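PDB 3CTK: rRNA N-glycosidase, which belongs to the plant ribosome-inactivating proteins and has their fold of helices and a mixed six-stranded sheet. Local coordinates for residues T29-L34 against D203-S208; P35-T40 against M241-F246; K45-V50 against A63-D68. All coordinates share one frame; numbering follows the deposited sequence.

Interaction 1 of 3, residues T29-L34 against D203-S208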
ATOM      1  N   THR A  29      -3.928  14.508  13.482  1.00  8.64           N
ATOM      2  CA  THR A  29      -3.126  15.657  13.888  1.00  9.65           C
ATOM      3  C   THR A  29      -1.660  15.365  13.584  1.00  8.36           C
ATOM      4  O   THR A  29      -1.132  14.337  13.999  1.00  8.27           O
ATOM      5  CB  THR A  29      -3.268  15.928  15.394  1.00 11.34           C
ATOM      6  OG1 THR A  29      -4.642  16.203  15.697  1.00 13.49           O
ATOM      7  CG2 THR A  29      -2.410  17.118  15.803  1.00 10.95           C
ATOM      8  N   PRO A  30      -0.986  16.262  12.848  1.00  8.74           N
ATOM      9  CA  PRO A  30       0.426  16.058  12.510  1.00  8.90           C
ATOM     10  C   PRO A  30       1.311  15.919  13.746  1.00  9.33           C
ATOM     11  O   PRO A  30       1.019  16.488  14.796  1.00  9.06           O
ATOM     12  CB  PRO A  30       0.776  17.314  11.713  1.00 11.16           C
ATOM     13  CG  PRO A  30      -0.532  17.725  11.115  1.00 12.18           C
ATOM     14  CD  PRO A  30      -1.489  17.514  12.257  1.00 10.60           C
ATOM     15  N   VAL A  31       2.388  15.153  13.612  1.00  7.69           N
ATOM     16  CA  VAL A  31       3.336  14.973  14.704  1.00  6.76           C
ATOM     17  C   VAL A  31       4.723  15.129  14.089  1.00  6.44           C
ATOM     18  O   VAL A  31       5.015  14.554  13.039  1.00  6.12           O
ATOM     19  CB  VAL A  31       3.190  13.581  15.380  1.00  7.87           C
ATOM     20  CG1 VAL A  31       3.610  12.475  14.430  1.00 11.34           C
ATOM     21  CG2 VAL A  31       4.024  13.537  16.647  1.00  9.81           C
ATOM     22  N   CYS A  32       5.562  15.930  14.739  1.00  5.94           N
ATOM     23  CA  CYS A  32       6.909  16.206  14.250  1.00  7.10           C
ATOM     24  C   CYS A  32       6.877  16.621  12.771  1.00  7.78           C
ATOM     25  O   CYS A  32       7.711  16.191  11.966  1.00  6.76           O
ATOM     26  CB  CYS A  32       7.820  14.986  14.449  1.00  9.42           C
ATOM     27  SG  CYS A  32       8.025  14.445  16.186  1.00 12.90           S
ATOM     28  N   GLN A  33       5.897  17.459  12.431  1.00  6.93           N
ATOM     29  CA  GLN A  33       5.732  17.975  11.071  1.00  8.53           C
ATOM     30  C   GLN A  33       5.480  16.912  10.005  1.00  7.51           C
ATOM     31  O   GLN A  33       5.809  17.115   8.833  1.00  8.62           O
ATOM     32  CB  GLN A  33       6.958  18.803  10.681  1.00 12.87           C
ATOM     33  CG  GLN A  33       7.154  20.044  11.529  1.00 18.74           C
ATOM     34  CD  GLN A  33       8.428  20.787  11.183  1.00 19.87           C
ATOM     35  OE1 GLN A  33       9.535  20.295  11.415  1.00 25.00           O
ATOM     36  NE2 GLN A  33       8.279  21.974  10.618  1.00 23.36           N
ATOM     37  N   LEU A  34       4.898  15.789  10.414  1.00  6.55           N
ATOM     38  CA  LEU A  34       4.587  14.690   9.501  1.00  5.49           C
ATOM     39  C   LEU A  34       3.097  14.349   9.572  1.00  6.06           C
ATOM     40  O   LEU A  34       2.471  14.478  10.627  1.00  6.31           O
ATOM     41  CB  LEU A  34       5.402  13.446   9.874  1.00  7.03           C
ATOM     42  CG  LEU A  34       6.917  13.503   9.681  1.00  7.70           C
ATOM     43  CD1 LEU A  34       7.560  12.298  10.359  1.00  6.95           C
ATOM     44  CD2 LEU A  34       7.245  13.518   8.197  1.00  7.04           C
ATOM     45  N   ASP A 203       5.075   4.663  16.106  1.00  5.01           N
ATOM     46  CA  ASP A 203       4.930   4.802  17.553  1.00  6.60           C
ATOM     47  C   ASP A 203       6.164   5.468  18.157  1.00  5.99           C
ATOM     48  O   ASP A 203       6.057   6.259  19.093  1.00  5.79           O
ATOM     49  CB  ASP A 203       4.708   3.437  18.216  1.00  9.97           C
ATOM     50  CG  ASP A 203       3.353   2.834  17.883  1.00 14.15           C
ATOM     51  OD1 ASP A 203       2.385   3.604  17.683  1.00 15.21           O
ATOM     52  OD2 ASP A 203       3.249   1.590  17.835  1.00 16.44           O
ATOM     53  N   ALA A 204       7.337   5.146  17.619  1.00  6.07           N
ATOM     54  CA  ALA A 204       8.586   5.724  18.108  1.00  5.35           C
ATOM     55  C   ALA A 204       8.608   7.233  17.890  1.00  5.45           C
ATOM     56  O   ALA A 204       9.040   7.994  18.758  1.00  4.19           O
ATOM     57  CB  ALA A 204       9.767   5.084  17.397  1.00  5.66           C
ATOM     58  N   ILE A 205       8.155   7.666  16.720  1.00  4.83           N
ATOM     59  CA  ILE A 205       8.135   9.090  16.420  1.00  5.43           C
ATOM     60  C   ILE A 205       7.115   9.790  17.310  1.00  5.24           C
ATOM     61  O   ILE A 205       7.365  10.887  17.802  1.00  4.48           O
ATOM     62  CB  ILE A 205       7.840   9.332  14.920  1.00  6.80           C
ATOM     63  CG1 ILE A 205       8.997   8.757  14.092  1.00  7.04           C
ATOM     64  CG2 ILE A 205       7.682  10.837  14.643  1.00  6.29           C
ATOM     65  CD1 ILE A 205       8.812   8.835  12.581  1.00  6.10           C
ATOM     66  N   HIS A 206       5.971   9.152  17.540  1.00  5.21           N
ATOM     67  CA  HIS A 206       4.956   9.746  18.408  1.00  6.17           C
ATOM     68  C   HIS A 206       5.493   9.913  19.826  1.00  5.60           C
ATOM     69  O   HIS A 206       5.245  10.926  20.483  1.00  5.82           O
ATOM     70  CB  HIS A 206       3.703   8.874  18.458  1.00  6.69           C
ATOM     71  CG  HIS A 206       2.723   9.166  17.366  1.00  7.13           C
ATOM     72  ND1 HIS A 206       2.460   8.282  16.342  1.00  9.90           N
ATOM     73  CD2 HIS A 206       1.926  10.238  17.153  1.00  7.05           C
ATOM     74  CE1 HIS A 206       1.541   8.798  15.546  1.00  7.53           C
ATOM     75  NE2 HIS A 206       1.199   9.983  16.017  1.00 10.40           N
ATOM     76  N   LYS A 207       6.222   8.911  20.298  1.00  6.20           N
ATOM     77  CA  LYS A 207       6.778   8.955  21.646  1.00  7.26           C
ATOM     78  C   LYS A 207       7.814  10.068  21.800  1.00  7.29           C
ATOM     79  O   LYS A 207       7.991  10.610  22.892  1.00  7.29           O
ATOM     80  CB  LYS A 207       7.413   7.603  21.996  1.00  9.20           C
ATOM     81  CG  LYS A 207       7.951   7.524  23.418  1.00 14.09           C
ATOM     82  CD  LYS A 207       8.610   6.179  23.696  1.00 17.66           C
ATOM     83  CE  LYS A 207       9.203   6.143  25.095  1.00 21.81           C
ATOM     84  NZ  LYS A 207       9.962   4.887  25.350  1.00 24.47           N
ATOM     85  N   SER A 208       8.489  10.412  20.708  1.00  6.63           N
ATOM     86  CA  SER A 208       9.513  11.455  20.737  1.00  6.17           C
ATOM     87  C   SER A 208       8.917  12.861  20.773  1.00  5.98           C
ATOM     88  O   SER A 208       9.613  13.821  21.089  1.00  5.18           O
ATOM     89  CB  SER A 208      10.430  11.347  19.515  1.00  7.81           C
ATOM     90  OG  SER A 208       9.815  11.888  18.354  1.00  9.14           O
TER
HETATM   91  O   HOH W   1      -1.117  12.414  16.077  1.00 12.21           O
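Three side chains of the 29-34 loop, Val-31, Cys-32 and Leu-34, pack on one side of helix 198-208, meeting Ile-205, His-206 and Ser-208. Val-31 packs closely on the imidazole. CG1 of Val-31 takes the crowded position between the backbone N and the carbonyl carbon (chi1 67°) and lies over one face of the His-206 ring, 4.1 Å from its centroid, a CH-pi contact. His-206 starts out pointing away from the loop, and its ring swings back under the valine. One residue earlier on the helix, Ile-205 offers two branches to two partners: CG2 sits 3.9 Å from Cys-32 SG, while CD1 reaches only to 4.3 Å from Leu-34 CD1. The type I' turn from Val-31 to Leu-34 presents these groups together, and both Cys-32 and Gln-33 have positive phi within it.

The looser side, toward the exposed Thr-29, holds one water. It donates to Thr-29 O at 2.8 Å and lies in the plane of the imidazole at its edge, where its bond to His-206 NE2 is weak at 3.4 Å. At the end of the segment, Ser-208 OG turns back to donate to Ile-205 O at 2.7 Å, on a lone pair of that carbonyl, and its contact with Cys-32 SG is merely van der Waals.

Cys-32 SG is also bonded to SG of Cys-212, four residues after Ser-208. Loop and helix region are therefore tied covalently, with apolar packing beside the disulfide and only a weak water bridge between the segments, so the contact's direct chemistry is dispersion rather than polar pairing.

Interaction 2 of 3, residues P35-T40 against M241-F246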
ATOM      1  N   PRO A  35       2.509  13.920   8.444  1.00  6.04           N
ATOM      2  CA  PRO A  35       1.091  13.554   8.374  1.00  6.27           C
ATOM      3  C   PRO A  35       0.850  12.298   9.220  1.00  6.40           C
ATOM      4  O   PRO A  35       1.769  11.502   9.425  1.00  5.41           O
ATOM      5  CB  PRO A  35       0.871  13.291   6.882  1.00  8.68           C
ATOM      6  CG  PRO A  35       1.985  14.065   6.217  1.00 10.46           C
ATOM      7  CD  PRO A  35       3.141  13.794   7.124  1.00  5.37           C
ATOM      8  N   VAL A  36      -0.378  12.130   9.707  1.00  4.63           N
ATOM      9  CA  VAL A  36      -0.736  10.979  10.534  1.00  5.00           C
ATOM     10  C   VAL A  36      -2.147  10.510  10.171  1.00  5.50           C
ATOM     11  O   VAL A  36      -3.015  11.331   9.865  1.00  6.48           O
ATOM     12  CB  VAL A  36      -0.708  11.355  12.045  1.00  5.21           C
ATOM     13  CG1 VAL A  36      -1.059  10.138  12.900  1.00  7.07           C
ATOM     14  CG2 VAL A  36       0.660  11.906  12.424  1.00  4.64           C
ATOM     15  N   THR A  37      -2.375   9.199  10.185  1.00  5.02           N
ATOM     16  CA  THR A  37      -3.703   8.669   9.870  1.00  6.20           C
ATOM     17  C   THR A  37      -4.587   8.711  11.119  1.00  5.93           C
ATOM     18  O   THR A  37      -4.098   8.928  12.227  1.00  7.34           O
ATOM     19  CB  THR A  37      -3.655   7.192   9.381  1.00  5.49           C
ATOM     20  OG1 THR A  37      -3.184   6.349  10.439  1.00  3.87           O
ATOM     21  CG2 THR A  37      -2.739   7.044   8.172  1.00  4.65           C
ATOM     22  N   LEU A  38      -5.890   8.518  10.928  1.00  6.42           N
ATOM     23  CA  LEU A  38      -6.845   8.490  12.038  1.00  7.58           C
ATOM     24  C   LEU A  38      -7.115   7.030  12.404  1.00  7.35           C
ATOM     25  O   LEU A  38      -7.252   6.187  11.517  1.00  8.92           O
ATOM     26  CB  LEU A  38      -8.171   9.138  11.630  1.00  9.83           C
ATOM     27  CG  LEU A  38      -8.355  10.646  11.756  1.00 11.42           C
ATOM     28  CD1 LEU A  38      -9.749  11.025  11.269  1.00 11.99           C
ATOM     29  CD2 LEU A  38      -8.173  11.060  13.205  1.00 12.60           C
ATOM     30  N   GLN A  39      -7.200   6.730  13.699  1.00  7.40           N
ATOM     31  CA  GLN A  39      -7.460   5.362  14.141  1.00  6.09           C
ATOM     32  C   GLN A  39      -8.899   4.944  13.855  1.00  6.03           C
ATOM     33  O   GLN A  39      -9.155   3.798  13.497  1.00  6.95           O
ATOM     34  CB  GLN A  39      -7.171   5.212  15.634  1.00  7.11           C
ATOM     35  CG  GLN A  39      -7.430   3.805  16.159  1.00  8.85           C
ATOM     36  CD  GLN A  39      -6.956   3.617  17.585  1.00 10.14           C
ATOM     37  OE1 GLN A  39      -6.935   4.558  18.372  1.00 11.27           O
ATOM     38  NE2 GLN A  39      -6.590   2.388  17.927  1.00 12.78           N
ATOM     39  N   THR A  40      -9.837   5.868  14.037  1.00  7.45           N
ATOM     40  CA  THR A  40     -11.242   5.582  13.763  1.00  8.65           C
ATOM     41  C   THR A  40     -11.833   6.731  12.964  1.00  8.92           C
ATOM     42  O   THR A  40     -11.416   7.885  13.095  1.00  9.38           O
ATOM     43  CB  THR A  40     -12.084   5.388  15.057  1.00 10.17           C
ATOM     44  OG1 THR A  40     -12.120   6.608  15.805  1.00 12.60           O
ATOM     45  CG2 THR A  40     -11.499   4.280  15.914  1.00  9.82           C
ATOM     46  N   MET A 241       9.969   9.069   5.664  1.00  5.96           N
ATOM     47  CA  MET A 241       8.544   8.929   5.977  1.00  4.72           C
ATOM     48  C   MET A 241       7.575   9.737   5.122  1.00  5.58           C
ATOM     49  O   MET A 241       7.802  10.918   4.846  1.00  5.97           O
ATOM     50  CB  MET A 241       8.297   9.282   7.444  1.00  4.54           C
ATOM     51  CG  MET A 241       9.116   8.477   8.436  1.00  5.60           C
ATOM     52  SD  MET A 241       9.011   6.690   8.175  1.00  8.49           S
ATOM     53  CE  MET A 241       7.314   6.346   8.639  1.00  8.63           C
ATOM     54  N   GLY A 242       6.483   9.085   4.722  1.00  4.01           N
ATOM     55  CA  GLY A 242       5.456   9.734   3.924  1.00  5.77           C
ATOM     56  C   GLY A 242       4.257  10.085   4.795  1.00  5.24           C
ATOM     57  O   GLY A 242       3.724  11.194   4.729  1.00  6.84           O
ATOM     58  N   ILE A 243       3.820   9.125   5.600  1.00  4.24           N
ATOM     59  CA  ILE A 243       2.700   9.333   6.522  1.00  3.94           C
ATOM     60  C   ILE A 243       2.816   8.296   7.637  1.00  5.28           C
ATOM     61  O   ILE A 243       3.156   7.135   7.384  1.00  5.97           O
ATOM     62  CB  ILE A 243       1.317   9.205   5.816  1.00  4.68           C
ATOM     63  CG1 ILE A 243       0.197   9.467   6.828  1.00  4.62           C
ATOM     64  CG2 ILE A 243       1.155   7.821   5.204  1.00  6.42           C
ATOM     65  CD1 ILE A 243      -1.184   9.637   6.200  1.00  4.78           C
ATOM     66  N   LEU A 244       2.557   8.731   8.869  1.00  4.37           N
ATOM     67  CA  LEU A 244       2.651   7.858  10.036  1.00  5.15           C
ATOM     68  C   LEU A 244       1.326   7.237  10.445  1.00  5.04           C
ATOM     69  O   LEU A 244       0.251   7.753  10.129  1.00  5.20           O
ATOM     70  CB  LEU A 244       3.194   8.629  11.244  1.00  6.81           C
ATOM     71  CG  LEU A 244       4.514   9.395  11.099  1.00  9.73           C
ATOM     72  CD1 LEU A 244       4.887  10.008  12.441  1.00 11.45           C
ATOM     73  CD2 LEU A 244       5.608   8.466  10.617  1.00 10.79           C
ATOM     74  N   LYS A 245       1.413   6.125  11.167  1.00  6.17           N
ATOM     75  CA  LYS A 245       0.226   5.447  11.663  1.00  6.74           C
ATOM     76  C   LYS A 245      -0.274   6.221  12.876  1.00  6.39           C
ATOM     77  O   LYS A 245       0.507   6.861  13.584  1.00  6.32           O
ATOM     78  CB  LYS A 245       0.555   4.006  12.064  1.00  6.75           C
ATOM     79  CG  LYS A 245      -0.650   3.206  12.589  1.00  9.52           C
ATOM     80  CD  LYS A 245      -0.264   1.782  12.996  1.00 13.93           C
ATOM     81  CE  LYS A 245       0.522   1.750  14.297  1.00 16.29           C
ATOM     82  NZ  LYS A 245      -0.299   2.212  15.455  1.00 21.78           N
ATOM     83  N   PHE A 246      -1.582   6.159  13.097  1.00  6.32           N
ATOM     84  CA  PHE A 246      -2.233   6.839  14.213  1.00 10.43           C
ATOM     85  C   PHE A 246      -1.613   6.473  15.556  1.00 15.15           C
ATOM     86  O   PHE A 246      -0.847   5.508  15.635  1.00 12.43           O
ATOM     87  CB  PHE A 246      -3.717   6.464  14.263  1.00  9.09           C
ATOM     88  CG  PHE A 246      -3.970   4.975  14.334  1.00  8.52           C
ATOM     89  CD1 PHE A 246      -4.331   4.256  13.194  1.00  7.48           C
ATOM     90  CD2 PHE A 246      -3.814   4.284  15.534  1.00  8.85           C
ATOM     91  CE1 PHE A 246      -4.530   2.868  13.247  1.00  6.99           C
ATOM     92  CE2 PHE A 246      -4.011   2.892  15.598  1.00  7.64           C
ATOM     93  CZ  PHE A 246      -4.368   2.183  14.451  1.00  7.81           C
TER
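The Phe-246 ring is sandwiched between the methylene parts of Gln-39 and Lys-245: Gln-39 CB lies 3.4 Å above one face, Lys-245 CG 3.8 Å above the opposite one, both offset toward the rim, and Thr-37 OG1 stands at the edge near the ring plane. Gln-39 runs extended along its face, CG anti to the backbone N, so that its amide ends stacked on the ring with the planes 21° apart. CB makes the CH-pi contact.

Thr-37 OG1, in the crowded position between N and the carbonyl carbon, takes a weak bond from Phe-246 N at 3.1 Å; its stronger partner is Thr-67 O. Its methyl, CG2, meets Ile-243 CD1 at 3.6 Å. Two firmer backbone bonds join the segments. Leu-244 N points almost straight at Pro-35 O (2.9 Å, 175°), from above that carbonyl's plane, while Thr-37 N reaches Leu-244 O at 3.0 Å, nearly along the C=O axis.

These two bonds reach Leu-244 from the residues flanking Val-36, the pattern of a single parallel beta bridge, the chain directions being 31° apart. It fastens the C-terminal loop of this ribosome-inactivating protein to the connection between helix 14-25 and strand 47-53.

Interaction 3 of 3, residues K45-V50 against A63-D68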
ATOM      1  N   LYS A  45     -16.400   7.557   5.372  1.00 14.15           N
ATOM      2  CA  LYS A  45     -15.127   8.153   4.981  1.00 13.68           C
ATOM      3  C   LYS A  45     -13.991   7.182   5.277  1.00 10.83           C
ATOM      4  O   LYS A  45     -12.811   7.543   5.222  1.00  9.28           O
ATOM      5  CB  LYS A  45     -14.896   9.455   5.748  1.00 16.34           C
ATOM      6  CG  LYS A  45     -15.907  10.552   5.430  1.00 20.44           C
ATOM      7  CD  LYS A  45     -15.559  11.857   6.131  1.00 25.09           C
ATOM      8  CE  LYS A  45     -15.636  11.716   7.643  1.00 28.44           C
ATOM      9  NZ  LYS A  45     -15.398  13.015   8.337  1.00 32.97           N
ATOM     10  N   ARG A  46     -14.368   5.940   5.563  1.00  8.67           N
ATOM     11  CA  ARG A  46     -13.430   4.886   5.917  1.00  7.56           C
ATOM     12  C   ARG A  46     -12.495   4.408   4.805  1.00  6.60           C
ATOM     13  O   ARG A  46     -11.409   3.909   5.095  1.00  4.48           O
ATOM     14  CB  ARG A  46     -14.215   3.698   6.491  1.00  7.99           C
ATOM     15  CG  ARG A  46     -13.378   2.519   6.989  1.00  8.23           C
ATOM     16  CD  ARG A  46     -12.437   2.900   8.134  1.00  8.75           C
ATOM     17  NE  ARG A  46     -11.700   1.734   8.614  1.00  8.76           N
ATOM     18  CZ  ARG A  46     -12.202   0.814   9.433  1.00  8.92           C
ATOM     19  NH1 ARG A  46     -13.446   0.927   9.882  1.00  7.13           N
ATOM     20  NH2 ARG A  46     -11.471  -0.236   9.781  1.00  7.61           N
ATOM     21  N   PHE A  47     -12.896   4.559   3.546  1.00  7.09           N
ATOM     22  CA  PHE A  47     -12.053   4.091   2.445  1.00  7.13           C
ATOM     23  C   PHE A  47     -11.752   5.109   1.359  1.00  8.43           C
ATOM     24  O   PHE A  47     -12.497   6.066   1.154  1.00  8.47           O
ATOM     25  CB  PHE A  47     -12.688   2.868   1.763  1.00  7.87           C
ATOM     26  CG  PHE A  47     -13.007   1.740   2.697  1.00  8.39           C
ATOM     27  CD1 PHE A  47     -14.307   1.547   3.156  1.00  7.41           C
ATOM     28  CD2 PHE A  47     -12.005   0.883   3.136  1.00  7.81           C
ATOM     29  CE1 PHE A  47     -14.604   0.513   4.043  1.00  7.28           C
ATOM     30  CE2 PHE A  47     -12.290  -0.152   4.022  1.00  7.43           C
ATOM     31  CZ  PHE A  47     -13.594  -0.337   4.477  1.00  7.22           C
ATOM     32  N   VAL A  48     -10.636   4.893   0.669  1.00  6.86           N
ATOM     33  CA  VAL A  48     -10.255   5.730  -0.459  1.00  7.28           C
ATOM     34  C   VAL A  48     -10.084   4.732  -1.596  1.00  7.27           C
ATOM     35  O   VAL A  48      -9.563   3.636  -1.391  1.00  6.75           O
ATOM     36  CB  VAL A  48      -8.926   6.499  -0.221  1.00  6.48           C
ATOM     37  CG1 VAL A  48      -7.804   5.537   0.117  1.00  8.18           C
ATOM     38  CG2 VAL A  48      -8.574   7.314  -1.464  1.00  9.72           C
ATOM     39  N   LEU A  49     -10.547   5.095  -2.785  1.00  6.43           N
ATOM     40  CA  LEU A  49     -10.448   4.205  -3.930  1.00  6.99           C
ATOM     41  C   LEU A  49      -9.317   4.625  -4.864  1.00  6.88           C
ATOM     42  O   LEU A  49      -9.127   5.810  -5.141  1.00  5.53           O
ATOM     43  CB  LEU A  49     -11.784   4.184  -4.681  1.00  8.83           C
ATOM     44  CG  LEU A  49     -12.995   3.855  -3.797  1.00 10.34           C
ATOM     45  CD1 LEU A  49     -14.289   4.006  -4.587  1.00  9.74           C
ATOM     46  CD2 LEU A  49     -12.857   2.439  -3.258  1.00 13.00           C
ATOM     47  N   VAL A  50      -8.564   3.640  -5.340  1.00  7.07           N
ATOM     48  CA  VAL A  50      -7.444   3.883  -6.241  1.00  8.22           C
ATOM     49  C   VAL A  50      -7.719   3.196  -7.576  1.00  8.24           C
ATOM     50  O   VAL A  50      -7.683   1.970  -7.671  1.00  7.29           O
ATOM     51  CB  VAL A  50      -6.129   3.334  -5.642  1.00  9.78           C
ATOM     52  CG1 VAL A  50      -4.982   3.501  -6.635  1.00 10.94           C
ATOM     53  CG2 VAL A  50      -5.813   4.064  -4.343  1.00 11.33           C
ATOM     54  N   ALA A  63      -9.531  -0.747  -3.134  1.00  4.33           N
ATOM     55  CA  ALA A  63     -10.011  -0.080  -1.926  1.00  3.66           C
ATOM     56  C   ALA A  63      -8.975  -0.120  -0.810  1.00  4.02           C
ATOM     57  O   ALA A  63      -8.432  -1.178  -0.496  1.00  4.09           O
ATOM     58  CB  ALA A  63     -11.305  -0.734  -1.452  1.00  4.38           C
ATOM     59  N   ILE A  64      -8.717   1.041  -0.214  1.00  3.97           N
ATOM     60  CA  ILE A  64      -7.749   1.158   0.874  1.00  3.77           C
ATOM     61  C   ILE A  64      -8.395   1.742   2.133  1.00  4.23           C
ATOM     62  O   ILE A  64      -9.102   2.747   2.074  1.00  3.68           O
ATOM     63  CB  ILE A  64      -6.560   2.057   0.451  1.00  4.42           C
ATOM     64  CG1 ILE A  64      -5.767   1.368  -0.666  1.00  6.41           C
ATOM     65  CG2 ILE A  64      -5.661   2.359   1.657  1.00  3.80           C
ATOM     66  CD1 ILE A  64      -4.598   2.183  -1.192  1.00  7.15           C
ATOM     67  N   ASP A  65      -8.146   1.091   3.266  1.00  3.69           N
ATOM     68  CA  ASP A  65      -8.662   1.508   4.572  1.00  4.49           C
ATOM     69  C   ASP A  65      -7.823   2.723   4.980  1.00  4.96           C
ATOM     70  O   ASP A  65      -6.617   2.598   5.164  1.00  4.42           O
ATOM     71  CB  ASP A  65      -8.454   0.364   5.573  1.00  5.43           C
ATOM     72  CG  ASP A  65      -9.111   0.620   6.918  1.00  5.46           C
ATOM     73  OD1 ASP A  65      -9.180   1.789   7.341  1.00  7.94           O
ATOM     74  OD2 ASP A  65      -9.541  -0.359   7.563  1.00  7.25           O
ATOM     75  N   VAL A  66      -8.445   3.890   5.134  1.00  5.26           N
ATOM     76  CA  VAL A  66      -7.675   5.086   5.477  1.00  5.83           C
ATOM     77  C   VAL A  66      -7.084   5.102   6.875  1.00  5.96           C
ATOM     78  O   VAL A  66      -6.170   5.884   7.153  1.00  6.97           O
ATOM     79  CB  VAL A  66      -8.503   6.385   5.296  1.00  5.04           C
ATOM     80  CG1 VAL A  66      -9.051   6.458   3.876  1.00  5.81           C
ATOM     81  CG2 VAL A  66      -9.621   6.452   6.337  1.00  6.43           C
ATOM     82  N   THR A  67      -7.581   4.249   7.762  1.00  5.77           N
ATOM     83  CA  THR A  67      -7.052   4.240   9.124  1.00  6.66           C
ATOM     84  C   THR A  67      -5.672   3.594   9.211  1.00  6.86           C
ATOM     85  O   THR A  67      -4.846   3.999  10.033  1.00  8.12           O
ATOM     86  CB  THR A  67      -8.012   3.516  10.106  1.00  5.58           C
ATOM     87  OG1 THR A  67      -8.079   2.121   9.784  1.00  7.39           O
ATOM     88  CG2 THR A  67      -9.412   4.121  10.028  1.00  6.32           C
ATOM     89  N   ASP A  68      -5.405   2.614   8.350  1.00  6.80           N
ATOM     90  CA  ASP A  68      -4.123   1.913   8.381  1.00  6.71           C
ATOM     91  C   ASP A  68      -3.458   1.693   7.021  1.00  6.22           C
ATOM     92  O   ASP A  68      -2.426   1.024   6.935  1.00  6.59           O
ATOM     93  CB  ASP A  68      -4.298   0.558   9.077  1.00  7.44           C
ATOM     94  CG  ASP A  68      -5.451  -0.254   8.496  1.00 10.07           C
ATOM     95  OD1 ASP A  68      -5.828  -0.002   7.332  1.00  7.58           O
ATOM     96  OD2 ASP A  68      -5.970  -1.151   9.199  1.00  9.62           O
TER
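Arg-46 sets CG anti to its backbone N (chi1 -177°) and bends at chi2 (61°), while Asp-65 likewise holds CG anti to N; together these turns bring the NE/NH2 edge of the guanidinium to the carboxylate across the open end of an antiparallel beta hairpin, strands 47-53 and 59-65. Val-48 and Ile-64 form a hydrogen-bonded pair of it, each N donating to the other's O at 3.0 Å, and Phe-47 with Asp-65 and Leu-49 with Ala-63 are the non-hydrogen-bonded pairs on either side. Beyond the strands, Val-66 N adds a nearly straight bond to Arg-46 O.

The two sheet faces differ. On one, Val-48 CG1 lies beside Ile-64 CB at 3.7 Å and near Val-66 CG1, under helix 14-25. On the other, the Phe-47 ring has Arg-46 CG over one face and the Ile-64 carbonyl at its edge, with helix 92-97 alongside; further along, Leu-49 CD2 touches Ala-63 CB.

The salt bridge is side-on, with the two planes 53° apart. Arg-46 NH2 meets the syn lone pair of Asp-65 OD2 at 2.9 Å. Such pairing would probably keep the aspartate ionised. Asp-65 OD1 bears the heavier load: it accepts Arg-46 NE at 2.8 Å, Thr-67 OG1 at 2.7 Å and, closing an Asx turn, Thr-67 N at 3.0 Å, none in the carboxylate plane: Arg-46 NE comes from one side, both Thr-67 donors from the other.

Interaction 3 is buried and lies nearest the chain's centre; interaction 1 is buried but outlying, and interaction 2 only partly buried. The first two share the 29-40 loop: Val-31 CG1 touches both Val-36 CG2 and Leu-244 CD1, so the C-terminal loop and helix 198-208 pack on the same connection, with segments alternating along the chain. Interaction 3, nested inside both closed loops, belongs to the central sheet; its centre is about 21 Å from that of interaction 1, without touching it, but it meets interaction 2 where Thr-37 OG1 and Thr-67 O are hydrogen-bonded. The chemistry shifts accordingly, from dispersion beside a disulfide, through a lone beta bridge, to regular strand pairing with an ion pair at its open end.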